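Local structure of NADPH-ferredoxin reductase FprA (Mycobacterium tuberculosis, 1LQU) at residues Gln107-Leu112 with Val318-Gly323; Val158-Ala163 with Val194-Arg199. The protein probably transfers electrons between NADPH and ferredoxin through its bound FAD, and may thereby supply cytochrome P450 systems. All blocks are in the same frame, centred on the assembly; numbering follows the deposited sequence.

How the contacts relate
Both contacts reach the parallel sheet of the NADPH domain and the bound dinucleotide, contact 1 from the linker side. Contact 1 lies at the surface, where residues 107-112 cross the end of strand 317-320; it is held by a salt bridge, backbone and side-chain hydrogen bonds and a water, with a little apolar contact. Contact 2 is buried: helix 157-167 lies on strand 193-197 through aliphatic side chains alone, and polar groups appear where its segments reach NADPH. Contact 2 is nested within the chain loop that contact 1 closes, and the two meet where Ser321 packs on Val158 and Ala159. Arg110 of contact 1 and Arg199 of contact 2 both approach the adenine, their side chains about 6 Å apart.

Contact 1. Residues Gln107-Leu112 with Val318-Gly323; sequences QSDRML and VVRSVG. With NDP (NADPH dihydro-nicotinamide-adenine-dinucleotide phosphate), chain I; ACT (acetate ion), chain C.
Asp109 and Arg320 form a side-on salt bridge in which two guanidinium nitrogens go to one oxygen: NH2 lies 2.7 Å and NE 3.0 Å from Asp109 OD1. They approach from the same face of the carboxylate, whose plane is turned 53° from the guanidinium. Arg320 gets there with CG between its backbone N and carbonyl carbon (chi1 62°) and an otherwise extended chain; Met111 lies alongside its outer end, pointing the same way, with CE loosely over one guanidinium face. The backbone joins in with Arg110 N to Gly323 O at 3.0 Å, and a water bridges Val322 N, from which it accepts, to Arg110 O and Gly323 O. This is where the chain passes between the FAD and NADPH domains: strand 108-109 pairs antiparallel with 324-325, with a classic beta bulge at Gln107 and Ser108 facing Arg325. Arg110, an NADP-binding residue by similarity, bends at chi3 and passes Gly323, which has no side chain to obstruct its CD. Arg110 NH1 then bonds Val322 O in the guanidinium plane (2.9 Å, 160°) and sits 3.0 Å from N7A of the NADPH adenine. Val322 CG1 meets Leu112 CD2 at 3.9 Å and, on the ligand side, lies 3.4 Å from adenine C4A.

Contact 2. Residues Val158-Ala163 with Val194-Arg199; sequences VALDVA and VVIVGR. With NDP (NADPH dihydro-nicotinamide-adenine-dinucleotide phosphate), chain I.
Arg199 NH2 donates to the 2'-phosphate oxygen O3X of NADPH at 2.8 Å in an almost straight bond (173°), and Arg199 NE reaches O1X of the same phosphate at 3.0 Å. Two bonds from one edge fix the rotation of the guanidinium, and the adenine carbon C5A lies over the centre of one of its faces. At the other segment, Val158 N near the start of helix 157-167 donates to O1N of the pyrophosphate at 3.1 Å. From this NADPH side the helix runs away antiparallel to strand 194-197, their axes 9.6 Å apart, as in a Rossmann-type beta-alpha-beta unit built with strand 149-153. Ile196 carries the packing: CG1 is anti to the carbonyl carbon (chi1 -60°) and the chain extends to CD1, which touches Ala163 CB at 3.9 Å and lies 4.1 Å from Leu160 CD2, the Leu160 and Ile196 side chains crossing at about a right angle. Val194 CG1 also meets Ala163 CB at 3.9 Å. With no hydrogen bond across it, this interface joins helix to strand by hydrocarbon alone and leaves polar recognition to the one side where helix begins and strand ends; there the paired bonds of Arg199 are consistent with selecting NADPH by its extra phosphate.

Contact 1. Residues Gln107-Leu112 with Val318-Gly323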
ATOM      1  N   GLN A 107       3.559  -5.520  -3.842  1.00  7.52           N
ATOM      2  CA  GLN A 107       4.565  -4.566  -4.288  1.00  7.65           C
ATOM      3  C   GLN A 107       4.398  -4.036  -5.698  1.00  7.94           C
ATOM      4  O   GLN A 107       5.142  -3.143  -6.099  1.00  9.69           O
ATOM      5  CB  GLN A 107       5.964  -5.186  -4.126  1.00  8.10           C
ATOM      6  CG  GLN A 107       6.351  -5.496  -2.691  1.00  7.75           C
ATOM      7  CD  GLN A 107       6.253  -4.286  -1.811  1.00  7.51           C
ATOM      8  OE1 GLN A 107       6.834  -3.234  -2.102  1.00  8.50           O
ATOM      9  NE2 GLN A 107       5.521  -4.403  -0.726  1.00  7.98           N
ATOM     10  N   SER A 108       3.435  -4.553  -6.441  1.00  7.92           N
ATOM     11  CA  SER A 108       3.204  -4.103  -7.801  1.00  8.59           C
ATOM     12  C   SER A 108       1.746  -3.654  -7.970  1.00  7.91           C
ATOM     13  O   SER A 108       1.046  -3.459  -7.008  1.00  8.25           O
ATOM     14  CB  SER A 108       3.605  -5.212  -8.790  1.00  9.53           C
ATOM     15  OG  SER A 108       3.600  -4.755 -10.112  1.00 12.73           O
ATOM     16  N   ASP A 109       1.339  -3.491  -9.221  1.00  8.23           N
ATOM     17  CA  ASP A 109       0.034  -2.924  -9.564  1.00  8.53           C
ATOM     18  C   ASP A 109      -0.778  -3.828 -10.461  1.00  8.47           C
ATOM     19  O   ASP A 109      -0.237  -4.594 -11.244  1.00  9.54           O
ATOM     20  CB  ASP A 109       0.188  -1.599 -10.336  1.00  8.99           C
ATOM     21  CG  ASP A 109       0.874  -1.790 -11.645  1.00  9.97           C
ATOM     22  OD1 ASP A 109       0.211  -1.743 -12.704  1.00 11.56           O
ATOM     23  OD2 ASP A 109       2.112  -1.986 -11.677  1.00 12.75           O
ATOM     24  N   ARG A 110      -2.087  -3.720 -10.357  1.00  8.86           N
ATOM     25  CA  ARG A 110      -2.974  -4.276 -11.341  1.00  8.45           C
ATOM     26  C   ARG A 110      -3.028  -3.366 -12.568  1.00  8.73           C
ATOM     27  O   ARG A 110      -3.076  -2.155 -12.466  1.00  9.49           O
ATOM     28  CB  ARG A 110      -4.360  -4.443 -10.773  1.00  8.94           C
ATOM     29  CG  ARG A 110      -4.460  -5.465  -9.664  1.00 10.08           C
ATOM     30  CD  ARG A 110      -5.879  -5.813  -9.282  1.00 11.61           C
ATOM     31  NE  ARG A 110      -6.577  -6.520 -10.344  1.00 12.96           N
ATOM     32  CZ  ARG A 110      -7.508  -6.018 -11.158  1.00 13.26           C
ATOM     33  NH1 ARG A 110      -7.854  -4.744 -11.128  1.00 13.30           N
ATOM     34  NH2 ARG A 110      -8.089  -6.809 -12.044  1.00 17.75           N
ATOM     35  N   MET A 111      -3.062  -3.993 -13.724  1.00  9.70           N
ATOM     36  CA  MET A 111      -3.156  -3.335 -15.015  1.00  9.92           C
ATOM     37  C   MET A 111      -4.565  -3.318 -15.536  1.00  9.97           C
ATOM     38  O   MET A 111      -5.392  -4.125 -15.150  1.00 11.56           O
ATOM     39  CB  MET A 111      -2.224  -4.016 -16.022  1.00 11.72           C
ATOM     40  CG  MET A 111      -0.771  -3.855 -15.596  1.00 16.04           C
ATOM     41  SD  MET A 111       0.408  -4.479 -16.730  1.00 23.48           S
ATOM     42  CE  MET A 111       0.326  -3.139 -17.855  1.00 26.06           C
ATOM     43  N   LEU A 112      -4.812  -2.346 -16.404  1.00  9.87           N
ATOM     44  CA  LEU A 112      -6.075  -2.231 -17.126  1.00 10.24           C
ATOM     45  C   LEU A 112      -6.167  -3.189 -18.314  1.00 10.35           C
ATOM     46  O   LEU A 112      -7.269  -3.576 -18.700  1.00 11.60           O
ATOM     47  CB  LEU A 112      -6.241  -0.814 -17.661  1.00 10.26           C
ATOM     48  CG  LEU A 112      -6.302   0.285 -16.597  1.00 11.55           C
ATOM     49  CD1 LEU A 112      -6.214   1.644 -17.295  1.00 12.79           C
ATOM     50  CD2 LEU A 112      -7.558   0.170 -15.764  1.00 12.38           C
ATOM     51  N   VAL A 318      -2.719   9.758 -16.959  1.00  8.59           N
ATOM     52  CA  VAL A 318      -3.696   8.748 -16.562  1.00  8.48           C
ATOM     53  C   VAL A 318      -3.033   7.924 -15.478  1.00  8.56           C
ATOM     54  O   VAL A 318      -1.955   7.352 -15.685  1.00 10.16           O
ATOM     55  CB  VAL A 318      -4.120   7.834 -17.721  1.00  8.69           C
ATOM     56  CG1 VAL A 318      -5.011   6.728 -17.203  1.00 10.47           C
ATOM     57  CG2 VAL A 318      -4.798   8.626 -18.810  1.00 10.42           C
ATOM     58  N   VAL A 319      -3.655   7.900 -14.307  1.00  8.38           N
ATOM     59  CA  VAL A 319      -3.190   7.088 -13.195  1.00  8.40           C
ATOM     60  C   VAL A 319      -4.232   5.998 -12.980  1.00  7.98           C
ATOM     61  O   VAL A 319      -5.377   6.281 -12.634  1.00  9.02           O
ATOM     62  CB  VAL A 319      -3.022   7.893 -11.912  1.00  8.18           C
ATOM     63  CG1 VAL A 319      -2.500   7.016 -10.789  1.00  9.09           C
ATOM     64  CG2 VAL A 319      -2.096   9.065 -12.129  1.00  9.64           C
ATOM     65  N   ARG A 320      -3.829   4.737 -13.142  1.00  7.66           N
ATOM     66  CA  ARG A 320      -4.721   3.642 -12.847  1.00  7.87           C
ATOM     67  C   ARG A 320      -4.593   3.311 -11.367  1.00  7.51           C
ATOM     68  O   ARG A 320      -3.525   2.973 -10.875  1.00  8.50           O
ATOM     69  CB  ARG A 320      -4.461   2.418 -13.727  1.00  8.26           C
ATOM     70  CG  ARG A 320      -3.090   1.791 -13.587  1.00  8.40           C
ATOM     71  CD  ARG A 320      -2.900   0.582 -14.503  1.00  8.72           C
ATOM     72  NE  ARG A 320      -1.567   0.010 -14.396  1.00  9.50           N
ATOM     73  CZ  ARG A 320      -0.510   0.446 -15.046  1.00  9.73           C
ATOM     74  NH1 ARG A 320      -0.614   1.478 -15.865  1.00 10.54           N
ATOM     75  NH2 ARG A 320       0.660  -0.169 -14.906  1.00 11.38           N
ATOM     76  N   SER A 321      -5.702   3.433 -10.664  1.00  7.53           N
ATOM     77  CA  SER A 321      -5.781   3.032  -9.251  1.00  7.53           C
ATOM     78  C   SER A 321      -6.787   1.908  -9.145  1.00  7.66           C
ATOM     79  O   SER A 321      -7.843   2.028  -8.520  1.00  7.71           O
ATOM     80  CB  SER A 321      -6.148   4.226  -8.368  1.00  8.34           C
ATOM     81  OG  SER A 321      -5.996   3.884  -7.012  1.00  8.94           O
ATOM     82  N   VAL A 322      -6.419   0.789  -9.762  1.00  7.89           N
ATOM     83  CA  VAL A 322      -7.294  -0.358  -9.861  1.00  7.88           C
ATOM     84  C   VAL A 322      -6.821  -1.507  -9.013  1.00  8.05           C
ATOM     85  O   VAL A 322      -7.195  -2.660  -9.221  1.00  8.91           O
ATOM     86  CB  VAL A 322      -7.621  -0.736 -11.309  1.00  8.10           C
ATOM     87  CG1 VAL A 322      -8.309   0.462 -11.975  1.00  8.11           C
ATOM     88  CG2 VAL A 322      -6.420  -1.174 -12.126  1.00  8.87           C
ATOM     89  N   GLY A 323      -6.020  -1.176  -8.010  1.00  8.14           N
ATOM     90  CA  GLY A 323      -5.529  -2.136  -7.040  1.00  8.00           C
ATOM     91  C   GLY A 323      -4.048  -2.340  -7.093  1.00  7.59           C
ATOM     92  O   GLY A 323      -3.428  -2.277  -8.149  1.00  8.12           O
TER
HETATM   93  PA  NDP I1458      -9.811  -0.915  -3.613  1.00  8.96           P
HETATM   94  O1A NDP I1458     -10.409  -0.223  -2.468  1.00  9.03           O
HETATM   95  O2A NDP I1458     -10.000  -2.384  -3.724  1.00  9.99           O
HETATM   96  O5B NDP I1458     -10.358  -0.198  -4.927  1.00  8.36           O
HETATM   97  C5B NDP I1458      -9.995  -0.695  -6.179  1.00  8.27           C
HETATM   98  C4B NDP I1458     -10.844  -0.027  -7.229  1.00  7.91           C
HETATM   99  O4B NDP I1458     -10.396  -0.415  -8.547  1.00  8.36           O
HETATM  100  C3B NDP I1458     -12.314  -0.413  -7.159  1.00  8.75           C
HETATM  101  O3B NDP I1458     -13.100   0.766  -7.333  1.00  8.71           O
HETATM  102  C2B NDP I1458     -12.484  -1.353  -8.350  1.00  8.08           C
HETATM  103  O2B NDP I1458     -13.780  -1.377  -8.897  1.00  8.49           O
HETATM  104  C1B NDP I1458     -11.544  -0.702  -9.307  1.00  7.53           C
HETATM  105  N9A NDP I1458     -11.158  -1.495 -10.460  1.00  7.93           N
HETATM  106  C8A NDP I1458     -10.556  -2.742 -10.462  1.00  8.81           C
HETATM  107  N7A NDP I1458     -10.314  -3.126 -11.716  1.00  8.68           N
HETATM  108  C5A NDP I1458     -10.759  -2.124 -12.544  1.00  8.33           C
HETATM  109  C6A NDP I1458     -10.755  -1.961 -13.913  1.00  8.47           C
HETATM  110  N6A NDP I1458     -10.176  -2.818 -14.770  1.00 10.30           N
HETATM  111  N1A NDP I1458     -11.293  -0.804 -14.421  1.00  9.42           N
HETATM  112  C2A NDP I1458     -11.808   0.145 -13.574  1.00  9.13           C
HETATM  113  N3A NDP I1458     -11.837   0.027 -12.226  1.00  8.24           N
HETATM  114  C4A NDP I1458     -11.287  -1.102 -11.752  1.00  8.04           C
HETATM  115  O3  NDP I1458      -8.231  -0.679  -3.708  1.00  8.21           O
HETATM  116  PN  NDP I1458      -7.265   0.576  -3.416  1.00  8.19           P
HETATM  117  O1N NDP I1458      -7.933   1.857  -3.735  1.00  8.51           O
HETATM  118  O2N NDP I1458      -6.016   0.199  -4.078  1.00  8.64           O
HETATM  119  O5D NDP I1458      -7.130   0.552  -1.837  1.00  7.24           O
HETATM  120  C5D NDP I1458      -6.479  -0.561  -1.214  1.00  8.93           C
HETATM  121  C4D NDP I1458      -6.950  -0.710   0.229  1.00  8.44           C
HETATM  122  O4D NDP I1458      -6.309   0.269   1.068  1.00  9.08           O
HETATM  123  C3D NDP I1458      -8.445  -0.507   0.359  1.00  8.81           C
HETATM  124  O3D NDP I1458      -8.966  -1.386   1.337  1.00 10.36           O
HETATM  125  C2D NDP I1458      -8.522   0.929   0.857  1.00  8.15           C
HETATM  126  O2D NDP I1458      -9.701   1.340   1.484  1.00  9.91           O
HETATM  127  C1D NDP I1458      -7.293   1.091   1.678  1.00  8.99           C
HETATM  128  N1N NDP I1458      -6.817   2.365   2.070  1.00  9.75           N
HETATM  129  C2N NDP I1458      -7.408   3.024   3.107  1.00 10.42           C
HETATM  130  C3N NDP I1458      -7.358   4.410   3.146  1.00 10.04           C
HETATM  131  C7N NDP I1458      -8.049   5.004   4.261  1.00 10.91           C
HETATM  132  O7N NDP I1458      -8.728   4.287   5.111  1.00 12.08           O
HETATM  133  N7N NDP I1458      -7.972   6.328   4.375  1.00 13.41           N
HETATM  134  C4N NDP I1458      -6.621   5.195   2.166  1.00 10.66           C
HETATM  135  C5N NDP I1458      -6.046   4.410   1.012  1.00 10.95           C
HETATM  136  C6N NDP I1458      -6.206   3.041   1.005  1.00 10.14           C
HETATM  137  P2B NDP I1458     -14.767  -2.625  -8.700  1.00 11.19           P
HETATM  138  O1X NDP I1458     -15.779  -2.432  -9.796  1.00 12.21           O
HETATM  139  O2X NDP I1458     -15.348  -2.508  -7.314  1.00 12.27           O
HETATM  140  O3X NDP I1458     -13.934  -3.890  -8.842  1.00 12.26           O
HETATM  141  C   ACT C1423      -8.338  -5.118 -14.784  1.00 27.97           C
HETATM  142  O   ACT C1423      -9.414  -5.569 -14.236  1.00 25.97           O
HETATM  143  OXT ACT C1423      -7.842  -5.637 -15.845  1.00 29.01           O
HETATM  144  CH3 ACT C1423      -7.630  -3.996 -14.156  1.00 29.23           C
HETATM  145  O   HOH W   1      -3.696  -0.440 -10.273  1.00  9.03           O

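Contact 2. Residues Val158-Ala163 with Val194-Arg199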
ATOM      1  N   VAL A 158      -7.437   4.761  -2.641  1.00  7.63           N
ATOM      2  CA  VAL A 158      -6.176   5.185  -3.228  1.00  7.63           C
ATOM      3  C   VAL A 158      -6.438   6.201  -4.350  1.00  7.84           C
ATOM      4  O   VAL A 158      -5.669   7.118  -4.547  1.00  8.21           O
ATOM      5  CB  VAL A 158      -5.324   3.996  -3.678  1.00  7.91           C
ATOM      6  CG1 VAL A 158      -4.064   4.488  -4.396  1.00  8.56           C
ATOM      7  CG2 VAL A 158      -4.952   3.158  -2.482  1.00  8.40           C
ATOM      8  N   ALA A 159      -7.524   6.026  -5.098  1.00  7.72           N
ATOM      9  CA  ALA A 159      -7.860   6.976  -6.145  1.00  7.80           C
ATOM     10  C   ALA A 159      -8.060   8.365  -5.561  1.00  8.21           C
ATOM     11  O   ALA A 159      -7.686   9.359  -6.156  1.00  8.53           O
ATOM     12  CB  ALA A 159      -9.093   6.541  -6.861  1.00  8.44           C
ATOM     13  N   LEU A 160      -8.684   8.425  -4.396  1.00  8.78           N
ATOM     14  CA  LEU A 160      -8.883   9.699  -3.723  1.00  8.62           C
ATOM     15  C   LEU A 160      -7.557  10.292  -3.289  1.00  8.48           C
ATOM     16  O   LEU A 160      -7.356  11.481  -3.431  1.00  9.38           O
ATOM     17  CB  LEU A 160      -9.818   9.550  -2.525  1.00  8.62           C
ATOM     18  CG  LEU A 160     -11.213   9.063  -2.823  1.00 10.28           C
ATOM     19  CD1 LEU A 160     -11.978   8.986  -1.528  1.00 10.35           C
ATOM     20  CD2 LEU A 160     -11.926   9.928  -3.823  1.00 11.41           C
ATOM     21  N   ASP A 161      -6.664   9.490  -2.725  1.00  8.75           N
ATOM     22  CA  ASP A 161      -5.345  10.012  -2.352  1.00  8.70           C
ATOM     23  C   ASP A 161      -4.656  10.620  -3.587  1.00  8.75           C
ATOM     24  O   ASP A 161      -4.099  11.703  -3.514  1.00  8.98           O
ATOM     25  CB  ASP A 161      -4.457   8.910  -1.805  1.00  8.71           C
ATOM     26  CG  ASP A 161      -4.746   8.512  -0.393  1.00  9.35           C
ATOM     27  OD1 ASP A 161      -5.625   9.084   0.267  1.00 11.28           O
ATOM     28  OD2 ASP A 161      -4.061   7.601   0.134  1.00 11.25           O
ATOM     29  N   VAL A 162      -4.655   9.906  -4.710  1.00  9.12           N
ATOM     30  CA  VAL A 162      -4.005  10.400  -5.930  1.00  9.38           C
ATOM     31  C   VAL A 162      -4.579  11.748  -6.316  1.00  9.25           C
ATOM     32  O   VAL A 162      -3.861  12.707  -6.565  1.00  9.90           O
ATOM     33  CB  VAL A 162      -4.148   9.395  -7.070  1.00  9.26           C
ATOM     34  CG1 VAL A 162      -3.674   9.992  -8.373  1.00 10.30           C
ATOM     35  CG2 VAL A 162      -3.338   8.131  -6.764  1.00 10.77           C
ATOM     36  N   ALA A 163      -5.902  11.833  -6.352  1.00  9.37           N
ATOM     37  CA  ALA A 163      -6.566  13.061  -6.721  1.00  9.99           C
ATOM     38  C   ALA A 163      -6.254  14.199  -5.760  1.00  9.95           C
ATOM     39  O   ALA A 163      -6.027  15.333  -6.186  1.00 10.82           O
ATOM     40  CB  ALA A 163      -8.049  12.842  -6.815  1.00 11.37           C
ATOM     41  N   VAL A 194      -9.006  16.889 -12.172  1.00  9.09           N
ATOM     42  CA  VAL A 194      -8.789  15.450 -12.081  1.00  8.83           C
ATOM     43  C   VAL A 194     -10.160  14.805 -12.256  1.00  9.12           C
ATOM     44  O   VAL A 194     -11.092  15.163 -11.544  1.00  9.75           O
ATOM     45  CB  VAL A 194      -8.207  15.033 -10.725  1.00  9.54           C
ATOM     46  CG1 VAL A 194      -8.113  13.489 -10.669  1.00 10.62           C
ATOM     47  CG2 VAL A 194      -6.857  15.644 -10.507  1.00 10.26           C
ATOM     48  N   VAL A 195     -10.267  13.866 -13.189  1.00  8.81           N
ATOM     49  CA  VAL A 195     -11.505  13.115 -13.384  1.00  8.97           C
ATOM     50  C   VAL A 195     -11.305  11.700 -12.821  1.00  8.50           C
ATOM     51  O   VAL A 195     -10.401  11.005 -13.277  1.00  8.84           O
ATOM     52  CB  VAL A 195     -11.906  13.052 -14.877  1.00  9.36           C
ATOM     53  CG1 VAL A 195     -13.267  12.376 -15.010  1.00 10.12           C
ATOM     54  CG2 VAL A 195     -11.922  14.431 -15.500  1.00 10.52           C
ATOM     55  N   ILE A 196     -12.098  11.346 -11.822  1.00  8.56           N
ATOM     56  CA  ILE A 196     -12.040  10.030 -11.180  1.00  8.54           C
ATOM     57  C   ILE A 196     -13.132   9.191 -11.852  1.00  8.03           C
ATOM     58  O   ILE A 196     -14.306   9.538 -11.797  1.00  9.77           O
ATOM     59  CB  ILE A 196     -12.268  10.137  -9.694  1.00  9.51           C
ATOM     60  CG1 ILE A 196     -11.202  11.015  -9.041  1.00 10.73           C
ATOM     61  CG2 ILE A 196     -12.292   8.731  -9.051  1.00 10.54           C
ATOM     62  CD1 ILE A 196     -11.509  11.347  -7.624  1.00 13.95           C
ATOM     63  N   VAL A 197     -12.716   8.091 -12.461  1.00  8.34           N
ATOM     64  CA  VAL A 197     -13.569   7.304 -13.319  1.00  8.48           C
ATOM     65  C   VAL A 197     -13.790   5.898 -12.758  1.00  7.94           C
ATOM     66  O   VAL A 197     -12.849   5.089 -12.665  1.00  8.69           O
ATOM     67  CB  VAL A 197     -12.960   7.218 -14.696  1.00  9.79           C
ATOM     68  CG1 VAL A 197     -13.846   6.490 -15.651  1.00 12.02           C
ATOM     69  CG2 VAL A 197     -12.638   8.606 -15.240  1.00 11.61           C
ATOM     70  N   GLY A 198     -15.029   5.639 -12.354  1.00  8.05           N
ATOM     71  CA  GLY A 198     -15.417   4.364 -11.792  1.00  7.86           C
ATOM     72  C   GLY A 198     -16.220   3.549 -12.776  1.00  7.88           C
ATOM     73  O   GLY A 198     -17.126   4.069 -13.438  1.00  8.12           O
ATOM     74  N   ARG A 199     -15.900   2.252 -12.869  1.00  8.22           N
ATOM     75  CA  ARG A 199     -16.570   1.387 -13.828  1.00  8.25           C
ATOM     76  C   ARG A 199     -17.971   0.989 -13.432  1.00  7.89           C
ATOM     77  O   ARG A 199     -18.838   0.850 -14.295  1.00  8.26           O
ATOM     78  CB  ARG A 199     -15.706   0.149 -14.147  1.00  8.59           C
ATOM     79  CG  ARG A 199     -15.447  -0.810 -13.004  1.00  8.92           C
ATOM     80  CD  ARG A 199     -14.781  -2.065 -13.502  1.00 10.09           C
ATOM     81  NE  ARG A 199     -14.406  -2.893 -12.383  1.00 10.01           N
ATOM     82  CZ  ARG A 199     -13.694  -4.006 -12.514  1.00 10.53           C
ATOM     83  NH1 ARG A 199     -13.279  -4.366 -13.711  1.00 12.26           N
ATOM     84  NH2 ARG A 199     -13.359  -4.702 -11.450  1.00 12.44           N
TER
HETATM   85  PA  NDP I1458      -9.811  -0.915  -3.613  1.00  8.96           P
HETATM   86  O1A NDP I1458     -10.409  -0.223  -2.468  1.00  9.03           O
HETATM   87  O2A NDP I1458     -10.000  -2.384  -3.724  1.00  9.99           O
HETATM   88  O5B NDP I1458     -10.358  -0.198  -4.927  1.00  8.36           O
HETATM   89  C5B NDP I1458      -9.995  -0.695  -6.179  1.00  8.27           C
HETATM   90  C4B NDP I1458     -10.844  -0.027  -7.229  1.00  7.91           C
HETATM   91  O4B NDP I1458     -10.396  -0.415  -8.547  1.00  8.36           O
HETATM   92  C3B NDP I1458     -12.314  -0.413  -7.159  1.00  8.75           C
HETATM   93  O3B NDP I1458     -13.100   0.766  -7.333  1.00  8.71           O
HETATM   94  C2B NDP I1458     -12.484  -1.353  -8.350  1.00  8.08           C
HETATM   95  O2B NDP I1458     -13.780  -1.377  -8.897  1.00  8.49           O
HETATM   96  C1B NDP I1458     -11.544  -0.702  -9.307  1.00  7.53           C
HETATM   97  N9A NDP I1458     -11.158  -1.495 -10.460  1.00  7.93           N
HETATM   98  C8A NDP I1458     -10.556  -2.742 -10.462  1.00  8.81           C
HETATM   99  N7A NDP I1458     -10.314  -3.126 -11.716  1.00  8.68           N
HETATM  100  C5A NDP I1458     -10.759  -2.124 -12.544  1.00  8.33           C
HETATM  101  C6A NDP I1458     -10.755  -1.961 -13.913  1.00  8.47           C
HETATM  102  N6A NDP I1458     -10.176  -2.818 -14.770  1.00 10.30           N
HETATM  103  N1A NDP I1458     -11.293  -0.804 -14.421  1.00  9.42           N
HETATM  104  C2A NDP I1458     -11.808   0.145 -13.574  1.00  9.13           C
HETATM  105  N3A NDP I1458     -11.837   0.027 -12.226  1.00  8.24           N
HETATM  106  C4A NDP I1458     -11.287  -1.102 -11.752  1.00  8.04           C
HETATM  107  O3  NDP I1458      -8.231  -0.679  -3.708  1.00  8.21           O
HETATM  108  PN  NDP I1458      -7.265   0.576  -3.416  1.00  8.19           P
HETATM  109  O1N NDP I1458      -7.933   1.857  -3.735  1.00  8.51           O
HETATM  110  O2N NDP I1458      -6.016   0.199  -4.078  1.00  8.64           O
HETATM  111  O5D NDP I1458      -7.130   0.552  -1.837  1.00  7.24           O
HETATM  112  C5D NDP I1458      -6.479  -0.561  -1.214  1.00  8.93           C
HETATM  113  C4D NDP I1458      -6.950  -0.710   0.229  1.00  8.44           C
HETATM  114  O4D NDP I1458      -6.309   0.269   1.068  1.00  9.08           O
HETATM  115  C3D NDP I1458      -8.445  -0.507   0.359  1.00  8.81           C
HETATM  116  O3D NDP I1458      -8.966  -1.386   1.337  1.00 10.36           O
HETATM  117  C2D NDP I1458      -8.522   0.929   0.857  1.00  8.15           C
HETATM  118  O2D NDP I1458      -9.701   1.340   1.484  1.00  9.91           O
HETATM  119  C1D NDP I1458      -7.293   1.091   1.678  1.00  8.99           C
HETATM  120  N1N NDP I1458      -6.817   2.365   2.070  1.00  9.75           N
HETATM  121  C2N NDP I1458      -7.408   3.024   3.107  1.00 10.42           C
HETATM  122  C3N NDP I1458      -7.358   4.410   3.146  1.00 10.04           C
HETATM  123  C7N NDP I1458      -8.049   5.004   4.261  1.00 10.91           C
HETATM  124  O7N NDP I1458      -8.728   4.287   5.111  1.00 12.08           O
HETATM  125  N7N NDP I1458      -7.972   6.328   4.375  1.00 13.41           N
HETATM  126  C4N NDP I1458      -6.621   5.195   2.166  1.00 10.66           C
HETATM  127  C5N NDP I1458      -6.046   4.410   1.012  1.00 10.95           C
HETATM  128  C6N NDP I1458      -6.206   3.041   1.005  1.00 10.14           C
HETATM  129  P2B NDP I1458     -14.767  -2.625  -8.700  1.00 11.19           P
HETATM  130  O1X NDP I1458     -15.779  -2.432  -9.796  1.00 12.21           O
HETATM  131  O2X NDP I1458     -15.348  -2.508  -7.314  1.00 12.27           O
HETATM  132  O3X NDP I1458     -13.934  -3.890  -8.842  1.00 12.26           O